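Phthiocerol/phthiodiolone dimycocerosyl transferase (Mycobacterium tuberculosis, PDB 1Q9J) probably transfers mycocerosyl groups from mycocerosic acid synthase onto phthiocerol, phthiodiolone and phenolphthiocerol, the last step in making their dimycocerosate esters. Local coordinates at residues D128-A133 against L268-A273. Numbering follows the deposited sequence.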
ATOM      1  N   ASP A 128       5.682   4.310  -0.329  1.00 39.72           N
ATOM      2  CA  ASP A 128       4.712   3.383  -0.832  1.00 41.24           C
ATOM      3  C   ASP A 128       4.529   2.390   0.311  1.00 42.36           C
ATOM      4  O   ASP A 128       5.077   2.573   1.406  1.00 42.25           O
ATOM      5  CB  ASP A 128       5.200   2.695  -2.115  1.00 44.28           C
ATOM      6  CG  ASP A 128       6.632   2.144  -2.011  1.00 48.98           C
ATOM      7  OD1 ASP A 128       6.960   1.421  -1.026  1.00 43.61           O
ATOM      8  OD2 ASP A 128       7.429   2.417  -2.945  1.00 49.37           O
ATOM      9  N   GLY A 129       3.776   1.330   0.063  1.00 41.60           N
ATOM     10  CA  GLY A 129       3.532   0.359   1.107  1.00 39.96           C
ATOM     11  C   GLY A 129       4.765  -0.156   1.801  1.00 42.77           C
ATOM     12  O   GLY A 129       4.796  -0.249   3.025  1.00 42.65           O
ATOM     13  N   HIS A 130       5.781  -0.506   1.019  1.00 49.24           N
ATOM     14  CA  HIS A 130       7.025  -1.054   1.567  1.00 51.14           C
ATOM     15  C   HIS A 130       7.783  -0.019   2.423  1.00 46.63           C
ATOM     16  O   HIS A 130       8.135  -0.290   3.578  1.00 42.60           O
ATOM     17  CB  HIS A 130       7.893  -1.580   0.405  1.00 57.13           C
ATOM     18  CG  HIS A 130       9.135  -2.298   0.839  1.00 67.57           C
ATOM     19  ND1 HIS A 130       9.180  -3.097   1.961  1.00 76.70           N
ATOM     20  CD2 HIS A 130      10.375  -2.340   0.297  1.00 68.90           C
ATOM     21  CE1 HIS A 130      10.398  -3.598   2.093  1.00 76.99           C
ATOM     22  NE2 HIS A 130      11.140  -3.154   1.097  1.00 76.63           N
ATOM     23  N   HIS A 131       8.023   1.161   1.852  1.00 41.26           N
ATOM     24  CA  HIS A 131       8.718   2.235   2.547  1.00 39.28           C
ATOM     25  C   HIS A 131       7.999   2.544   3.874  1.00 42.69           C
ATOM     26  O   HIS A 131       8.633   2.620   4.934  1.00 43.16           O
ATOM     27  CB  HIS A 131       8.744   3.463   1.642  1.00 34.37           C
ATOM     28  CG  HIS A 131       9.565   4.600   2.172  1.00 35.37           C
ATOM     29  ND1 HIS A 131       9.704   4.857   3.515  1.00 37.53           N
ATOM     30  CD2 HIS A 131      10.224   5.593   1.529  1.00 34.93           C
ATOM     31  CE1 HIS A 131      10.415   5.964   3.681  1.00 40.77           C
ATOM     32  NE2 HIS A 131      10.741   6.429   2.492  1.00 37.37           N
ATOM     33  N   GLY A 132       6.675   2.677   3.817  1.00 41.44           N
ATOM     34  CA  GLY A 132       5.908   2.968   5.016  1.00 39.41           C
ATOM     35  C   GLY A 132       5.993   1.881   6.066  1.00 39.78           C
ATOM     36  O   GLY A 132       6.217   2.154   7.239  1.00 43.10           O
ATOM     37  N   ALA A 133       5.798   0.642   5.642  1.00 41.30           N
ATOM     38  CA  ALA A 133       5.864  -0.494   6.555  1.00 40.96           C
ATOM     39  C   ALA A 133       7.201  -0.460   7.301  1.00 42.68           C
ATOM     40  O   ALA A 133       7.259  -0.711   8.512  1.00 43.30           O
ATOM     41  CB  ALA A 133       5.731  -1.791   5.768  1.00 39.94           C
ATOM     42  N   LEU A 268      10.234  -2.467  -7.593  1.00 39.31           N
ATOM     43  CA  LEU A 268      11.442  -2.441  -8.378  1.00 42.79           C
ATOM     44  C   LEU A 268      12.708  -2.480  -7.509  1.00 44.42           C
ATOM     45  O   LEU A 268      13.824  -2.525  -8.021  1.00 41.39           O
ATOM     46  CB  LEU A 268      11.444  -1.196  -9.282  1.00 42.25           C
ATOM     47  CG  LEU A 268      10.314  -1.208 -10.320  1.00 43.82           C
ATOM     48  CD1 LEU A 268      10.432  -0.048 -11.289  1.00 39.76           C
ATOM     49  CD2 LEU A 268      10.362  -2.522 -11.080  1.00 46.77           C
ATOM     50  N   ARG A 269      12.546  -2.466  -6.194  1.00 46.55           N
ATOM     51  CA  ARG A 269      13.703  -2.482  -5.307  1.00 46.72           C
ATOM     52  C   ARG A 269      14.522  -3.767  -5.437  1.00 47.09           C
ATOM     53  O   ARG A 269      15.745  -3.723  -5.330  1.00 45.74           O
ATOM     54  CB  ARG A 269      13.261  -2.301  -3.855  1.00 45.81           C
ATOM     55  CG  ARG A 269      12.802  -0.896  -3.507  1.00 47.60           C
ATOM     56  CD  ARG A 269      12.259  -0.836  -2.063  1.00 47.74           C
ATOM     57  NE  ARG A 269      11.892   0.522  -1.643  1.00 48.68           N
ATOM     58  CZ  ARG A 269      10.801   1.183  -2.036  1.00 48.71           C
ATOM     59  NH1 ARG A 269       9.928   0.630  -2.867  1.00 46.45           N
ATOM     60  NH2 ARG A 269      10.585   2.422  -1.604  1.00 46.47           N
ATOM     61  N   PHE A 270      13.864  -4.900  -5.673  1.00 49.66           N
ATOM     62  CA  PHE A 270      14.576  -6.166  -5.823  1.00 51.61           C
ATOM     63  C   PHE A 270      14.744  -6.549  -7.286  1.00 50.01           C
ATOM     64  O   PHE A 270      15.333  -7.580  -7.604  1.00 54.07           O
ATOM     65  CB  PHE A 270      13.832  -7.281  -5.112  1.00 53.68           C
ATOM     66  CG  PHE A 270      13.058  -6.821  -3.922  1.00 60.73           C
ATOM     67  CD1 PHE A 270      11.803  -6.234  -4.082  1.00 61.66           C
ATOM     68  CD2 PHE A 270      13.573  -6.976  -2.631  1.00 60.89           C
ATOM     69  CE1 PHE A 270      11.073  -5.812  -2.971  1.00 64.12           C
ATOM     70  CE2 PHE A 270      12.848  -6.556  -1.513  1.00 61.48           C
ATOM     71  CZ  PHE A 270      11.596  -5.974  -1.677  1.00 60.87           C
ATOM     72  N   VAL A 271      14.223  -5.705  -8.163  1.00 43.81           N
ATOM     73  CA  VAL A 271      14.304  -5.922  -9.588  1.00 40.55           C
ATOM     74  C   VAL A 271      15.507  -5.206 -10.223  1.00 43.29           C
ATOM     75  O   VAL A 271      16.421  -5.839 -10.761  1.00 42.91           O
ATOM     76  CB  VAL A 271      12.981  -5.461 -10.255  1.00 34.58           C
ATOM     77  CG1 VAL A 271      13.179  -5.226 -11.737  1.00 30.49           C
ATOM     78  CG2 VAL A 271      11.900  -6.526 -10.038  1.00 30.63           C
ATOM     79  N   LEU A 272      15.497  -3.881 -10.132  1.00 43.94           N
ATOM     80  CA  LEU A 272      16.527  -3.024 -10.695  1.00 43.96           C
ATOM     81  C   LEU A 272      17.971  -3.323 -10.340  1.00 47.38           C
ATOM     82  O   LEU A 272      18.274  -4.107  -9.450  1.00 49.38           O
ATOM     83  CB  LEU A 272      16.258  -1.575 -10.316  1.00 47.77           C
ATOM     84  CG  LEU A 272      14.917  -0.975 -10.706  1.00 50.47           C
ATOM     85  CD1 LEU A 272      14.927   0.481 -10.291  1.00 48.78           C
ATOM     86  CD2 LEU A 272      14.679  -1.107 -12.201  1.00 52.89           C
ATOM     87  N   ALA A 273      18.837  -2.621 -11.069  1.00 50.81           N
ATOM     88  CA  ALA A 273      20.291  -2.666 -10.971  1.00 50.16           C
ATOM     89  C   ALA A 273      20.691  -2.569  -9.508  1.00 52.72           C
ATOM     90  O   ALA A 273      19.956  -3.066  -8.649  1.00 60.95           O
ATOM     91  CB  ALA A 273      20.888  -1.528 -11.770  1.00 45.58           C
TER
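Asp128, His130 and His131, at the start of helix 129-148, meet Arg269 and Phe270 of the loop after strand 260-267 while the backbones stay well apart, 9.7 Å between the CA atoms of His130 and Arg269, and only side chains meet. Arg269 does most of the reaching: its chain is extended from CG to NE, and it meets the Asp128 carboxylate tip to tip, the two planes 87° apart. The salt bridge runs from Arg269 NH1 to the syn lone pair of Asp128 OD2 at 3.1 Å, with the oxygen near the guanidinium plane; Arg269 NH2 adds a weak bond to the same Asp128 OD2 at 3.4 Å. The other carboxylate oxygen serves the helix. Asp128 is its N-cap, and His131 N donates almost straight to Asp128 OD1 at 3.1 Å. The aspartate belongs to the HHxxxDG motif of the condensation-domain-like acyltransferases, built from two related domains, and is assigned by similarity to organising the active site beside His124, the likely proton acceptor. Arg269 comes from the sequence range of the C-terminal family, so the pair probably joins the two related domains. Leu284 N also donates to Asp128 OD2, while Asp267 and the carbonyl oxygen of Pro278 hold NH1 and NH2 of Arg269. With CG anti to the backbone N (chi1 -174°), His130 leans toward the loop and its ring edge meets the arginine's aliphatic part, His130 CD2 lying 3.4 Å from Arg269 CD. Phe270 CZ approaches His130 NE2 tip to tip at 4.0 Å, and His131 CB packs 3.9 Å from Arg269 NH2.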